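Local coordinates for proton-dependent oligopeptide transporter family protein (Xanthomonas campestris, PDB 6EI3), which probably couples the uptake of short peptides to the movement of protons across the membrane, as a POT-family member of the Major Facilitator Superfamily, at residues Ile24-Phe28 and Ile159-Leu163; Ala143-Ile147 and Val339-Ile343. All blocks are in the same frame, centred on the assembly; numbering follows the deposited sequence.

Contact 1: residues Ile24-Phe28 and Ile159-Leu163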
loop_
_atom_site.group_PDB
_atom_site.type_symbol
_atom_site.label_atom_id
_atom_site.label_comp_id
_atom_site.label_asym_id
_atom_site.label_seq_id
_atom_site.Cartn_x
_atom_site.Cartn_y
_atom_site.Cartn_z
ATOM N N ILE A 24 -1.275 -5.126 15.465
ATOM C CA ILE A 24 -1.069 -6.153 16.506
ATOM C C ILE A 24 -1.027 -7.550 15.895
ATOM O O ILE A 24 -0.773 -8.514 16.611
ATOM C CB ILE A 24 -2.082 -6.116 17.687
ATOM C CG1 ILE A 24 -3.543 -6.228 17.206
ATOM C CG2 ILE A 24 -1.862 -4.918 18.555
ATOM C CD1 ILE A 24 -4.462 -7.048 18.104
ATOM N N LEU A 25 -1.318 -7.678 14.597
ATOM C CA LEU A 25 -1.436 -8.991 13.960
ATOM C C LEU A 25 -0.203 -9.907 14.141
ATOM O O LEU A 25 -0.364 -11.054 14.557
ATOM C CB LEU A 25 -1.824 -8.865 12.461
ATOM C CG LEU A 25 -2.113 -10.204 11.704
ATOM C CD1 LEU A 25 -3.218 -11.026 12.420
ATOM C CD2 LEU A 25 -2.572 -9.928 10.259
ATOM N N VAL A 26 1.004 -9.419 13.819
ATOM C CA VAL A 26 2.235 -10.207 13.943
ATOM C C VAL A 26 2.554 -10.551 15.422
ATOM O O VAL A 26 2.867 -11.705 15.719
ATOM C CB VAL A 26 3.405 -9.531 13.191
ATOM C CG1 VAL A 26 4.735 -10.210 13.498
ATOM C CG2 VAL A 26 3.157 -9.598 11.691
ATOM N N GLN A 27 2.448 -9.564 16.347
ATOM C CA GLN A 27 2.712 -9.819 17.762
ATOM C C GLN A 27 1.710 -10.837 18.310
ATOM O O GLN A 27 2.092 -11.706 19.090
ATOM C CB GLN A 27 2.693 -8.518 18.579
ATOM C CG GLN A 27 3.130 -8.741 20.046
ATOM C CD GLN A 27 4.013 -7.656 20.611
ATOM O OE1 GLN A 27 4.043 -6.520 20.130
ATOM N NE2 GLN A 27 4.748 -7.985 21.665
ATOM N N PHE A 28 0.437 -10.765 17.881
ATOM C CA PHE A 28 -0.527 -11.777 18.298
ATOM C C PHE A 28 -0.114 -13.136 17.681
ATOM O O PHE A 28 -0.093 -14.144 18.383
ATOM C CB PHE A 28 -1.975 -11.426 17.832
ATOM C CG PHE A 28 -2.872 -12.650 17.807
ATOM C CD1 PHE A 28 -3.261 -13.272 18.991
ATOM C CD2 PHE A 28 -3.277 -13.213 16.600
ATOM C CE1 PHE A 28 -4.034 -14.440 18.966
ATOM C CE2 PHE A 28 -4.054 -14.374 16.577
ATOM C CZ PHE A 28 -4.444 -14.968 17.756
ATOM N N ILE A 159 -4.251 -0.493 21.323
ATOM C CA ILE A 159 -4.574 -1.881 20.987
ATOM C C ILE A 159 -3.453 -2.874 21.426
ATOM O O ILE A 159 -3.801 -3.880 22.030
ATOM C CB ILE A 159 -5.024 -2.053 19.505
ATOM C CG1 ILE A 159 -6.167 -1.065 19.157
ATOM C CG2 ILE A 159 -5.456 -3.496 19.227
ATOM C CD1 ILE A 159 -7.493 -1.178 20.079
ATOM N N PRO A 160 -2.143 -2.592 21.255
ATOM C CA PRO A 160 -1.118 -3.519 21.778
ATOM C C PRO A 160 -1.157 -3.713 23.293
ATOM O O PRO A 160 -0.810 -4.802 23.762
ATOM C CB PRO A 160 0.193 -2.895 21.296
ATOM C CG PRO A 160 -0.211 -2.081 20.065
ATOM C CD PRO A 160 -1.507 -1.480 20.517
ATOM N N LEU A 161 -1.612 -2.681 24.055
ATOM C CA LEU A 161 -1.770 -2.734 25.516
ATOM C C LEU A 161 -2.975 -3.608 25.861
ATOM O O LEU A 161 -2.911 -4.367 26.820
ATOM C CB LEU A 161 -1.952 -1.327 26.134
ATOM C CG LEU A 161 -0.702 -0.455 26.294
ATOM C CD1 LEU A 161 -1.041 0.817 27.037
ATOM C CD2 LEU A 161 0.403 -1.179 27.061
ATOM N N ALA A 162 -4.075 -3.509 25.069
ATOM C CA ALA A 162 -5.242 -4.388 25.235
ATOM C C ALA A 162 -4.795 -5.852 24.984
ATOM O O ALA A 162 -5.189 -6.738 25.729
ATOM C CB ALA A 162 -6.339 -4.011 24.245
ATOM N N LEU A 163 -3.959 -6.092 23.951
ATOM C CA LEU A 163 -3.446 -7.436 23.646
ATOM C C LEU A 163 -2.611 -7.983 24.797
ATOM O O LEU A 163 -2.848 -9.098 25.257
ATOM C CB LEU A 163 -2.601 -7.444 22.336
ATOM C CG LEU A 163 -2.017 -8.836 21.916
ATOM C CD1 LEU A 163 -3.121 -9.863 21.585
ATOM C CD2 LEU A 163 -1.021 -8.705 20.773
#
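Ile24 meets Pro160 and Ile159 because its first torsion (chi1 56°) wedges CG1 between its own backbone N and carbonyl carbon and leaves CG2 beside that N. CG2 then rests over the flat of the proline ring, 3.6 Å from Pro160 CG and equally near the ring N and CA. The other branch of Ile24 runs on to Ile159, crossing it at about a right angle, with CD1 3.9 Å from Ile159 CG2. From the partner helix, Leu163 extends CG anti to its backbone N (chi1 -179°) and sends CD2 into the first turn of 25-28. Leu163 CD2 lies 3.8 Å from Phe28 N and 4.2 Å from Ile24 CB, with Gln27 CG closing in as well. Phe28 N spends its hydrogen on Ile24 O (2.9 Å), so the methyl packs against an already satisfied N-H. This is apolar helix-to-helix packing of a Major Facilitator Superfamily transporter, setting short helix 25-30 against the kink of helix 137-165, where the N atoms of Pro160 and Leu161 lack bonds to the preceding turn. The Phe28 ring turns away to Phe103 and meets Phe172 edge-to-face, while Gln27 OE1 bonds to Ser329 OG. Helix 168-188 flanks both partners: Ala171 touches Ile24 and Leu163, Ile174 touches Ile159. Helix 40-60 lies behind Leu25 and Val26.

Contact 2: residues Ala143-Ile147 and Val339-Ile343. With 78M ((2S)-2,3-dihydroxypropyl(7Z)-pentadec-7-enoate), chain N.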
loop_
_atom_site.group_PDB
_atom_site.type_symbol
_atom_site.label_atom_id
_atom_site.label_comp_id
_atom_site.label_asym_id
_atom_site.label_seq_id
_atom_site.Cartn_x
_atom_site.Cartn_y
_atom_site.Cartn_z
ATOM N N ALA A 143 -9.016 17.227 6.999
ATOM C CA ALA A 143 -9.505 16.525 8.202
ATOM C C ALA A 143 -9.153 15.018 8.129
ATOM O O ALA A 143 -8.697 14.469 9.131
ATOM C CB ALA A 143 -11.003 16.714 8.357
ATOM N N PHE A 144 -9.288 14.375 6.935
ATOM C CA PHE A 144 -8.929 12.958 6.724
ATOM C C PHE A 144 -7.450 12.727 7.078
ATOM O O PHE A 144 -7.133 11.757 7.767
ATOM C CB PHE A 144 -9.237 12.503 5.280
ATOM C CG PHE A 144 -10.668 12.099 4.949
ATOM C CD1 PHE A 144 -11.736 12.528 5.734
ATOM C CD2 PHE A 144 -10.943 11.280 3.860
ATOM C CE1 PHE A 144 -13.049 12.140 5.441
ATOM C CE2 PHE A 144 -12.255 10.903 3.560
ATOM C CZ PHE A 144 -13.302 11.345 4.349
ATOM N N TYR A 145 -6.559 13.669 6.697
ATOM C CA TYR A 145 -5.133 13.584 7.038
ATOM C C TYR A 145 -4.928 13.492 8.550
ATOM O O TYR A 145 -4.210 12.596 9.017
ATOM C CB TYR A 145 -4.364 14.782 6.454
ATOM C CG TYR A 145 -2.972 14.968 7.009
ATOM C CD1 TYR A 145 -1.900 14.223 6.523
ATOM C CD2 TYR A 145 -2.707 15.948 7.962
ATOM C CE1 TYR A 145 -0.612 14.399 7.024
ATOM C CE2 TYR A 145 -1.426 16.131 8.472
ATOM C CZ TYR A 145 -0.379 15.356 7.994
ATOM O OH TYR A 145 0.892 15.543 8.474
ATOM N N TRP A 146 -5.574 14.397 9.315
ATOM C CA TRP A 146 -5.454 14.408 10.774
ATOM C C TRP A 146 -6.111 13.179 11.409
ATOM O O TRP A 146 -5.567 12.622 12.363
ATOM C CB TRP A 146 -5.982 15.717 11.384
ATOM C CG TRP A 146 -5.202 16.931 10.953
ATOM C CD1 TRP A 146 -5.612 17.907 10.086
ATOM C CD2 TRP A 146 -3.870 17.287 11.359
ATOM N NE1 TRP A 146 -4.603 18.829 9.899
ATOM C CE2 TRP A 146 -3.526 18.479 10.675
ATOM C CE3 TRP A 146 -2.927 16.710 12.233
ATOM C CZ2 TRP A 146 -2.297 19.120 10.859
ATOM C CZ3 TRP A 146 -1.702 17.338 12.402
ATOM C CH2 TRP A 146 -1.400 18.533 11.727
ATOM N N ILE A 147 -7.252 12.745 10.849
ATOM C CA ILE A 147 -8.012 11.578 11.312
ATOM C C ILE A 147 -7.211 10.276 11.123
ATOM O O ILE A 147 -7.169 9.441 12.021
ATOM C CB ILE A 147 -9.408 11.528 10.639
ATOM C CG1 ILE A 147 -10.353 12.598 11.237
ATOM C CG2 ILE A 147 -10.012 10.133 10.743
ATOM C CD1 ILE A 147 -11.502 13.069 10.278
ATOM N N VAL A 339 5.101 11.542 10.660
ATOM C CA VAL A 339 4.477 12.079 9.448
ATOM C C VAL A 339 3.963 13.510 9.807
ATOM O O VAL A 339 4.200 14.465 9.060
ATOM C CB VAL A 339 3.306 11.189 8.923
ATOM C CG1 VAL A 339 2.459 11.937 7.880
ATOM C CG2 VAL A 339 3.809 9.867 8.349
ATOM N N MET A 340 3.278 13.642 10.957
ATOM C CA MET A 340 2.701 14.926 11.390
ATOM C C MET A 340 3.752 15.965 11.693
ATOM O O MET A 340 3.486 17.139 11.486
ATOM C CB MET A 340 1.715 14.758 12.558
ATOM C CG MET A 340 0.421 14.089 12.124
ATOM S SD MET A 340 -0.814 13.899 13.431
ATOM C CE MET A 340 0.053 12.797 14.584
ATOM N N LEU A 341 4.949 15.550 12.141
ATOM C CA LEU A 341 6.040 16.490 12.384
ATOM C C LEU A 341 6.778 16.834 11.070
ATOM O O LEU A 341 7.093 18.002 10.835
ATOM C CB LEU A 341 7.063 15.907 13.392
ATOM C CG LEU A 341 6.632 15.791 14.866
ATOM C CD1 LEU A 341 7.685 15.059 15.681
ATOM C CD2 LEU A 341 6.371 17.161 15.479
ATOM N N LEU A 342 7.074 15.805 10.239
ATOM C CA LEU A 342 7.897 15.920 9.025
ATOM C C LEU A 342 7.190 16.503 7.812
ATOM O O LEU A 342 7.877 17.135 7.014
ATOM C CB LEU A 342 8.595 14.595 8.653
ATOM C CG LEU A 342 9.628 14.081 9.687
ATOM C CD1 LEU A 342 10.076 12.650 9.349
ATOM C CD2 LEU A 342 10.819 15.047 9.844
ATOM N N ILE A 343 5.869 16.306 7.648
ATOM C CA ILE A 343 5.128 16.953 6.551
ATOM C C ILE A 343 5.334 18.511 6.680
ATOM O O ILE A 343 5.927 19.082 5.765
ATOM C CB ILE A 343 3.626 16.496 6.451
ATOM C CG1 ILE A 343 3.482 15.071 5.813
ATOM C CG2 ILE A 343 2.719 17.541 5.758
ATOM C CD1 ILE A 343 3.718 14.922 4.323
HETATM O O21 78M N . 5.990 21.704 15.544
HETATM C C20 78M N . 6.079 23.106 15.322
HETATM C C18 78M N . 4.999 23.841 16.081
HETATM O O19 78M N . 3.706 23.452 15.606
HETATM C C17 78M N . 5.152 25.345 16.035
HETATM O O2 78M N . 4.874 25.745 14.671
HETATM C C1 78M N . 3.884 26.621 14.448
HETATM O O1 78M N . 3.203 27.108 15.314
HETATM C C2 78M N . 3.743 26.923 12.983
HETATM C C3 78M N . 2.833 25.953 12.237
HETATM C C4 78M N . 3.518 24.639 11.872
HETATM C C5 78M N . 2.627 23.605 11.188
HETATM C C6 78M N . 1.660 22.845 12.111
HETATM C C7 78M N . 2.324 21.878 13.049
HETATM C C8 78M N . 2.324 20.564 12.942
HETATM C C9 78M N . 2.969 19.594 13.880
HETATM C C10 78M N . 1.969 18.558 14.383
HETATM C C11 78M N . 2.499 17.660 15.486
HETATM C C12 78M N . 1.486 16.640 15.997
HETATM C C13 78M N . 1.911 15.882 17.249
HETATM C C15 78M N . 2.315 15.954 19.754
HETATM C C14 78M N . 1.733 16.658 18.550
HETATM O O HOH W 1 1.271 17.688 9.987
#
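Tyr145 and Trp146 reach from helix 137-165 to Val339, Met340 and Ile343 of helix 334-357, a contact that joins what are probably the N- and C-terminal bundles of the Major Facilitator Superfamily fold through a Met-aromatic pair and a water bridge. The short axes are 12.0 Å apart and run at 135°, so long side chains must span the gap. Of the polar links, none is direct: one water lies in the plane of the Tyr145 ring, 2.7 Å from Tyr145 OH, and donates to Met340 O. That carbonyl would face the backbone N of Pro344 one turn on, which has no hydrogen to offer, so the water supplies a donor. The apolar packing gathers round the phenol end, Tyr145 OH lying 3.5 Å from Ile343 CB while Tyr145 CE1 lies 4.0 Å from Val339 CG1. Met340 bends at its last torsion (chi3 -63°) and brings SD to the edge of Trp146, 3.7 Å from CZ3. Tyr145 braces that indole, its CE2 placed over the centre of one face. The acyl chain of a bound monoacylglycerol borders the contact: its C10 lies at the indole edge, and its C9 approaches Met340 O to 3.5 Å.

How the contacts relate
Helix 137-165 serves both contacts: Ala143-Ile147 carries contact 2 and, a little over four turns further on, Ile159-Leu163 carries contact 1. Their centres stand 24 Å apart and their nearest atoms about 13 Å, without touching. Contact 1 ties this helix to the chain's early helix 25-30, and contact 2 ties it to helix 334-357. Between the two levels, Leu153 and Leu157 share a monoacylglycerol pocket with Leu334 and Leu337 of helix 334-357. Lipid touches the far side of the contact 1 segment at Leu161, whereas in contact 2 it reaches the participating Met340. Another bound monoacylglycerol lies about 7 Å from the Met340 side chain, and one about 6 Å from that of Ile159.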